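PDB 3EY8: biphenyl-2,3-diol 1,2-dioxygenase III-related protein from Vibrio cholerae, which binds calcium and belongs to the vicinal oxygen chelate superfamily of glyoxalases and dioxygenases, but its reaction and substrate are not established. Local coordinates for residues B[35-38]-B[44-47]; B[89-94]-B[113-118]. The protein carries 9 engineered substitutions. All blocks are in the same frame, centred on the assembly; numbering follows the deposited sequence.

Interaction 1 (B[35-38]-B[44-47])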
ATOM      1  N   LYS B  35     -10.404  -3.220  11.878  1.00 26.05           N
ATOM      2  CA  LYS B  35     -10.754  -4.448  12.571  1.00 26.47           C
ATOM      3  C   LYS B  35      -9.511  -5.318  12.658  1.00 29.51           C
ATOM      4  O   LYS B  35      -9.047  -5.842  11.649  1.00 28.31           O
ATOM      5  CB  LYS B  35     -11.845  -5.165  11.771  1.00 27.88           C
ATOM      6  CG  LYS B  35     -12.489  -6.366  12.436  1.00 48.58           C
ATOM      7  CD  LYS B  35     -13.430  -7.039  11.442  1.00 49.70           C
ATOM      8  CE  LYS B  35     -14.525  -7.829  12.133  1.00 83.17           C
ATOM      9  NZ  LYS B  35     -15.507  -8.377  11.155  1.00 64.73           N
ATOM     10  N   ALA B  36      -8.960  -5.465  13.857  1.00 23.94           N
ATOM     11  CA  ALA B  36      -7.789  -6.313  14.038  1.00 25.78           C
ATOM     12  C   ALA B  36      -8.219  -7.772  14.087  1.00 32.68           C
ATOM     13  O   ALA B  36      -9.101  -8.140  14.868  1.00 32.08           O
ATOM     14  CB  ALA B  36      -7.043  -5.937  15.303  1.00 28.59           C
ATOM     15  N   VAL B  37      -7.609  -8.598  13.245  1.00 25.48           N
ATOM     16  CA  VAL B  37      -7.926 -10.022  13.230  1.00 22.71           C
ATOM     17  C   VAL B  37      -6.651 -10.846  13.331  1.00 31.47           C
ATOM     18  O   VAL B  37      -5.547 -10.317  13.187  1.00 29.45           O
ATOM     19  CB  VAL B  37      -8.677 -10.430  11.946  1.00 23.78           C
ATOM     20  CG1 VAL B  37      -9.980  -9.648  11.823  1.00 29.40           C
ATOM     21  CG2 VAL B  37      -7.796 -10.192  10.725  1.00 31.78           C
ATOM     22  N   SER B  38      -6.806 -12.136  13.606  1.00 26.75           N
ATOM     23  CA  SER B  38      -5.679 -13.053  13.576  1.00 26.27           C
ATOM     24  C   SER B  38      -6.059 -14.307  12.809  1.00 36.24           C
ATOM     25  O   SER B  38      -7.236 -14.660  12.711  1.00 32.02           O
ATOM     26  CB  SER B  38      -5.195 -13.393  14.988  1.00 36.94           C
ATOM     27  OG  SER B  38      -6.259 -13.818  15.814  1.00 37.70           O
ATOM     28  N   ILE B  44      -1.209 -11.688  12.237  1.00 29.83           N
ATOM     29  CA  ILE B  44      -2.083 -10.581  12.615  1.00 25.86           C
ATOM     30  C   ILE B  44      -2.312  -9.646  11.430  1.00 28.65           C
ATOM     31  O   ILE B  44      -1.389  -9.359  10.661  1.00 25.16           O
ATOM     32  CB  ILE B  44      -1.479  -9.762  13.767  1.00 23.43           C
ATOM     33  CG1 ILE B  44      -1.181 -10.655  14.980  1.00 32.18           C
ATOM     34  CG2 ILE B  44      -2.405  -8.608  14.148  1.00 27.33           C
ATOM     35  CD1 ILE B  44      -2.415 -11.161  15.711  1.00 30.69           C
ATOM     36  N   ALA B  45      -3.542  -9.169  11.280  1.00 23.55           N
ATOM     37  CA  ALA B  45      -3.857  -8.225  10.215  1.00 24.35           C
ATOM     38  C   ALA B  45      -4.886  -7.194  10.662  1.00 25.66           C
ATOM     39  O   ALA B  45      -5.599  -7.391  11.648  1.00 25.35           O
ATOM     40  CB  ALA B  45      -4.345  -8.958   8.985  1.00 29.70           C
ATOM     41  N   LEU B  46      -4.946  -6.092   9.924  1.00 22.29           N
ATOM     42  CA  LEU B  46      -5.962  -5.062  10.113  1.00 21.92           C
ATOM     43  C   LEU B  46      -6.865  -4.987   8.886  1.00 25.95           C
ATOM     44  O   LEU B  46      -6.388  -4.749   7.773  1.00 24.78           O
ATOM     45  CB  LEU B  46      -5.291  -3.707  10.328  1.00 23.47           C
ATOM     46  CG  LEU B  46      -4.573  -3.539  11.666  1.00 25.47           C
ATOM     47  CD1 LEU B  46      -3.542  -2.420  11.587  1.00 30.83           C
ATOM     48  CD2 LEU B  46      -5.571  -3.275  12.770  1.00 25.12           C
ATOM     49  N   GLU B  47      -8.168  -5.174   9.085  1.00 25.33           N
ATOM     50  CA  GLU B  47      -9.121  -5.180   7.970  1.00 23.10           C
ATOM     51  C   GLU B  47      -9.868  -3.861   7.825  1.00 24.23           C
ATOM     52  O   GLU B  47     -10.260  -3.236   8.814  1.00 24.57           O
ATOM     53  CB  GLU B  47     -10.140  -6.323   8.120  1.00 23.35           C
ATOM     54  CG  GLU B  47      -9.540  -7.715   8.100  1.00 23.51           C
ATOM     55  CD  GLU B  47     -10.577  -8.819   8.289  1.00 28.75           C
ATOM     56  OE1 GLU B  47     -11.759  -8.513   8.576  1.00 30.69           O
ATOM     57  OE2 GLU B  47     -10.196  -9.998   8.160  1.00 29.91           O
TER
HETATM   58  O   HOH W   1     -13.879 -10.157   9.152  1.00 41.38           O
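K35-S38 and I44-E47 pair as the two arms of an antiparallel beta hairpin at the outer edge of a four-stranded sheet, the local axes 4.6 Å apart with N-to-C directions at 149°. Two hydrogen-bonded pairs set the register. In the pair K35 with E47, K35 N donates to E47 O (3.1 Å), and E47 N returns a bond to K35 O. In the pair V37 with A45, V37 N reaches A45 O and A45 N reaches V37 O; the N-H...O angle is 171° in both, so the bonds are nearly straight. The CA-H groups of L46, A36 and I44 make further contacts with the carbonyl oxygens of K35, A45 and V37.

On the face carrying K35, V37, A45 and E47, the carboxylate of E47 meets both V37 and K35. The E47 side chain crosses that of V37 at about a right angle, OE2 coming to 3.5 Å from V37 CG2 and CD to 3.7 Å from V37 CG1. E47 OE1 also lies 3.6 Å from K35 CD. K35 extends its chain past the carboxylate, and NZ stays 4.6 Å from E47 OE1, too far for a salt bridge; a water bridges them, accepting from NZ and donating to OE1 at 2.7 Å.

The other face is apolar at its contacts. L46 CD2 meets A36 CB at 4.0 Å. In I44, chi1 -56° sets CG1 beside the backbone N, and the chi2 turn then brings CD1 against S38 CB.

Helix 21-32 covers this second face, T25 touching A36 and I44 while Y28 packs on L46. The 44-47 arm is also hydrogen-bonded to strand 51-57, through I44 with L55 and L46 with I53, and 35-39 is one of the two outermost strands of the sheet within the chain.

Interaction 2 (B[89-94]-B[113-118]); sequences EYVENQ and TSFYFR. Engineered in segment 89-94: E89 (natural residue Lys), Y90 (natural residue His).
Apolar packing joins V91 to the edge of F115, with no hydrogen bond across the segments. CG2 of V91 approaches the F115 ring at its edge and in its plane, 3.9 Å from F115 CZ, and V91 CB lies beside F115 CE1. The two methyls divide the work: with CG1 anti to the backbone N (chi1 171°), CG2 falls beside that nitrogen, and each branch is directed at a different phenylalanine.

The other part of the contact is a CH-pi interaction. V91 CG1 sits over one face of F117, 4.2 Å from the ring centroid and 18° off the ring normal, displaced toward the CD1-CE1 rim. The same valine thus meets one ring at its edge and the other over its face. This is helix-on-sheet packing: the C-terminal part of helix 84-93 rests on strand 110-118, whose alternate residues F115 and F117 face it. V31 of helix 21-32 touches both V91 and F117, while A87 and M88 of the packed helix also lie on F115.

Polar bonding occurs within 89-94. Q94 NE2 donates to Y90 O at 3.0 Å, and the same nitrogen lies 3.5 Å above the plane of the ring of Y90, an engineered residue, over its centre. N93 N bonds to O of E89, also engineered, and Q94 N to V91 O.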
ATOM      1  N   GLU B  89     -11.820  15.753  13.860  1.00 28.77           N
ATOM      2  CA  GLU B  89     -12.203  15.926  15.259  1.00 32.94           C
ATOM      3  C   GLU B  89     -12.041  14.612  16.015  1.00 29.33           C
ATOM      4  O   GLU B  89     -11.528  14.586  17.130  1.00 30.47           O
ATOM      5  CB  GLU B  89     -13.641  16.435  15.376  1.00 37.04           C
ATOM      6  CG  GLU B  89     -14.035  16.840  16.786  1.00 69.47           C
ATOM      7  CD  GLU B  89     -15.493  17.248  16.895  1.00 64.42           C
ATOM      8  OE1 GLU B  89     -16.281  16.911  15.987  1.00 59.47           O
ATOM      9  OE2 GLU B  89     -15.854  17.901  17.897  1.00 86.70           O
ATOM     10  N   TYR B  90     -12.474  13.516  15.398  1.00 27.61           N
ATOM     11  CA  TYR B  90     -12.373  12.204  16.022  1.00 26.88           C
ATOM     12  C   TYR B  90     -10.923  11.825  16.296  1.00 26.05           C
ATOM     13  O   TYR B  90     -10.574  11.391  17.395  1.00 27.48           O
ATOM     14  CB  TYR B  90     -13.029  11.126  15.149  1.00 28.14           C
ATOM     15  CG  TYR B  90     -12.909   9.749  15.759  1.00 33.35           C
ATOM     16  CD1 TYR B  90     -13.865   9.283  16.654  1.00 34.36           C
ATOM     17  CD2 TYR B  90     -11.822   8.928  15.474  1.00 31.63           C
ATOM     18  CE1 TYR B  90     -13.753   8.034  17.229  1.00 35.29           C
ATOM     19  CE2 TYR B  90     -11.701   7.675  16.049  1.00 30.44           C
ATOM     20  CZ  TYR B  90     -12.675   7.234  16.927  1.00 33.55           C
ATOM     21  OH  TYR B  90     -12.573   5.991  17.514  1.00 37.87           O
ATOM     22  N   VAL B  91     -10.075  11.976  15.285  1.00 25.19           N
ATOM     23  CA  VAL B  91      -8.681  11.608  15.437  1.00 25.00           C
ATOM     24  C   VAL B  91      -8.017  12.441  16.539  1.00 25.67           C
ATOM     25  O   VAL B  91      -7.347  11.900  17.416  1.00 26.80           O
ATOM     26  CB  VAL B  91      -7.923  11.730  14.105  1.00 28.77           C
ATOM     27  CG1 VAL B  91      -6.429  11.563  14.333  1.00 29.06           C
ATOM     28  CG2 VAL B  91      -8.440  10.681  13.120  1.00 26.76           C
ATOM     29  N   GLU B  92      -8.209  13.755  16.500  1.00 24.46           N
ATOM     30  CA  GLU B  92      -7.685  14.616  17.559  1.00 29.26           C
ATOM     31  C   GLU B  92      -8.212  14.219  18.932  1.00 32.90           C
ATOM     32  O   GLU B  92      -7.494  14.296  19.928  1.00 35.45           O
ATOM     33  CB  GLU B  92      -8.027  16.081  17.293  1.00 34.34           C
ATOM     34  CG  GLU B  92      -7.134  16.738  16.276  1.00 46.96           C
ATOM     35  CD  GLU B  92      -7.166  18.249  16.378  1.00 43.15           C
ATOM     36  OE1 GLU B  92      -8.173  18.794  16.875  1.00 44.04           O
ATOM     37  OE2 GLU B  92      -6.180  18.885  15.957  1.00 35.81           O
ATOM     38  N   ASN B  93      -9.471  13.798  18.982  1.00 31.17           N
ATOM     39  CA  ASN B  93     -10.084  13.383  20.237  1.00 29.49           C
ATOM     40  C   ASN B  93      -9.464  12.114  20.811  1.00 37.67           C
ATOM     41  O   ASN B  93      -9.680  11.785  21.973  1.00 33.36           O
ATOM     42  CB  ASN B  93     -11.592  13.213  20.069  1.00 28.47           C
ATOM     43  CG  ASN B  93     -12.328  14.539  20.032  1.00 54.17           C
ATOM     44  OD1 ASN B  93     -11.718  15.604  20.130  1.00 60.49           O
ATOM     45  ND2 ASN B  93     -13.648  14.481  19.886  1.00 47.69           N
ATOM     46  N   GLN B  94      -8.691  11.398  19.998  1.00 31.21           N
ATOM     47  CA  GLN B  94      -7.967  10.234  20.499  1.00 33.54           C
ATOM     48  C   GLN B  94      -6.581  10.638  21.002  1.00 30.09           C
ATOM     49  O   GLN B  94      -5.803   9.798  21.448  1.00 31.55           O
ATOM     50  CB  GLN B  94      -7.869   9.136  19.431  1.00 30.04           C
ATOM     51  CG  GLN B  94      -9.186   8.849  18.730  1.00 31.37           C
ATOM     52  CD  GLN B  94     -10.347   8.684  19.698  1.00 45.76           C
ATOM     53  OE1 GLN B  94     -10.297   7.864  20.617  1.00 37.10           O
ATOM     54  NE2 GLN B  94     -11.404   9.461  19.490  1.00 35.04           N
ATOM     55  N   THR B 113      -9.536  15.836  -0.474  1.00 22.24           N
ATOM     56  CA  THR B 113      -9.110  16.674   0.633  1.00 22.39           C
ATOM     57  C   THR B 113      -8.544  15.770   1.729  1.00 24.76           C
ATOM     58  O   THR B 113      -9.155  14.752   2.065  1.00 25.33           O
ATOM     59  CB  THR B 113     -10.282  17.503   1.172  1.00 28.70           C
ATOM     60  OG1 THR B 113     -10.870  18.243   0.090  1.00 28.57           O
ATOM     61  CG2 THR B 113      -9.807  18.468   2.238  1.00 27.44           C
ATOM     62  N   SER B 114      -7.380  16.135   2.273  1.00 24.46           N
ATOM     63  CA  SER B 114      -6.622  15.238   3.148  1.00 23.14           C
ATOM     64  C   SER B 114      -6.250  15.883   4.484  1.00 24.86           C
ATOM     65  O   SER B 114      -6.157  17.104   4.586  1.00 24.43           O
ATOM     66  CB  SER B 114      -5.316  14.802   2.453  1.00 23.93           C
ATOM     67  OG  SER B 114      -5.549  14.087   1.257  1.00 23.36           O
ATOM     68  N   PHE B 115      -6.033  15.048   5.499  1.00 23.83           N
ATOM     69  CA  PHE B 115      -5.287  15.459   6.684  1.00 23.73           C
ATOM     70  C   PHE B 115      -4.278  14.365   7.038  1.00 24.48           C
ATOM     71  O   PHE B 115      -4.401  13.239   6.562  1.00 22.49           O
ATOM     72  CB  PHE B 115      -6.194  15.860   7.865  1.00 23.35           C
ATOM     73  CG  PHE B 115      -6.955  14.719   8.509  1.00 20.60           C
ATOM     74  CD1 PHE B 115      -6.476  14.104   9.660  1.00 24.65           C
ATOM     75  CD2 PHE B 115      -8.180  14.307   8.003  1.00 23.11           C
ATOM     76  CE1 PHE B 115      -7.191  13.082  10.275  1.00 24.41           C
ATOM     77  CE2 PHE B 115      -8.895  13.286   8.613  1.00 24.49           C
ATOM     78  CZ  PHE B 115      -8.398  12.675   9.751  1.00 23.10           C
ATOM     79  N   TYR B 116      -3.271  14.705   7.839  1.00 22.35           N
ATOM     80  CA  TYR B 116      -2.127  13.824   8.053  1.00 23.53           C
ATOM     81  C   TYR B 116      -1.797  13.645   9.525  1.00 24.12           C
ATOM     82  O   TYR B 116      -1.927  14.571  10.321  1.00 26.56           O
ATOM     83  CB  TYR B 116      -0.872  14.405   7.392  1.00 22.04           C
ATOM     84  CG  TYR B 116      -0.922  14.551   5.891  1.00 23.51           C
ATOM     85  CD1 TYR B 116      -1.496  15.669   5.308  1.00 27.34           C
ATOM     86  CD2 TYR B 116      -0.365  13.589   5.062  1.00 25.64           C
ATOM     87  CE1 TYR B 116      -1.534  15.818   3.943  1.00 27.34           C
ATOM     88  CE2 TYR B 116      -0.401  13.726   3.691  1.00 26.58           C
ATOM     89  CZ  TYR B 116      -0.987  14.848   3.140  1.00 29.33           C
ATOM     90  OH  TYR B 116      -1.025  15.008   1.774  1.00 37.91           O
ATOM     91  N   PHE B 117      -1.339  12.453   9.876  1.00 19.49           N
ATOM     92  CA  PHE B 117      -0.774  12.212  11.196  1.00 21.30           C
ATOM     93  C   PHE B 117       0.122  10.989  11.092  1.00 23.03           C
ATOM     94  O   PHE B 117       0.172  10.349  10.045  1.00 23.66           O
ATOM     95  CB  PHE B 117      -1.880  11.985  12.232  1.00 24.22           C
ATOM     96  CG  PHE B 117      -2.851  10.906  11.854  1.00 20.85           C
ATOM     97  CD1 PHE B 117      -3.976  11.207  11.111  1.00 22.21           C
ATOM     98  CD2 PHE B 117      -2.638   9.592  12.238  1.00 21.13           C
ATOM     99  CE1 PHE B 117      -4.874  10.212  10.752  1.00 20.41           C
ATOM    100  CE2 PHE B 117      -3.536   8.587  11.883  1.00 23.11           C
ATOM    101  CZ  PHE B 117      -4.653   8.903  11.139  1.00 23.22           C
ATOM    102  N   ARG B 118       0.822  10.656  12.172  1.00 22.74           N
ATOM    103  CA  ARG B 118       1.711   9.498  12.160  1.00 21.85           C
ATOM    104  C   ARG B 118       1.218   8.387  13.062  1.00 23.23           C
ATOM    105  O   ARG B 118       0.600   8.642  14.110  1.00 23.75           O
ATOM    106  CB  ARG B 118       3.132   9.900  12.570  1.00 24.83           C
ATOM    107  CG  ARG B 118       3.788  10.811  11.559  1.00 29.49           C
ATOM    108  CD  ARG B 118       5.243  11.088  11.841  1.00 23.38           C
ATOM    109  NE  ARG B 118       5.712  12.134  10.936  1.00 25.90           N
ATOM    110  CZ  ARG B 118       6.070  11.922   9.674  1.00 26.94           C
ATOM    111  NH1 ARG B 118       6.026  10.696   9.167  1.00 25.29           N
ATOM    112  NH2 ARG B 118       6.475  12.933   8.915  1.00 25.74           N
TER

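The two contacts follow one another along the chain, the hairpin of interaction 1 ending before helix 84-93 begins, and their centres lie 21 Å apart with nearest atoms about 11 Å apart. Interaction 1 joins neighbouring strands within one four-stranded sheet; interaction 2 packs a helix on the other. Both sheets have strand order 1-4-3-2, consistent with the paired βαβββ modules of the vicinal oxygen chelate fold. Helix 21-32 packs against residues of both contacts. A45 is about 7 Å from H13 and F115 about 7 Å from E126, side chain to side chain; H13 and E126 bind calcium in a crystal structure of this protein, though none is bound to this chain here.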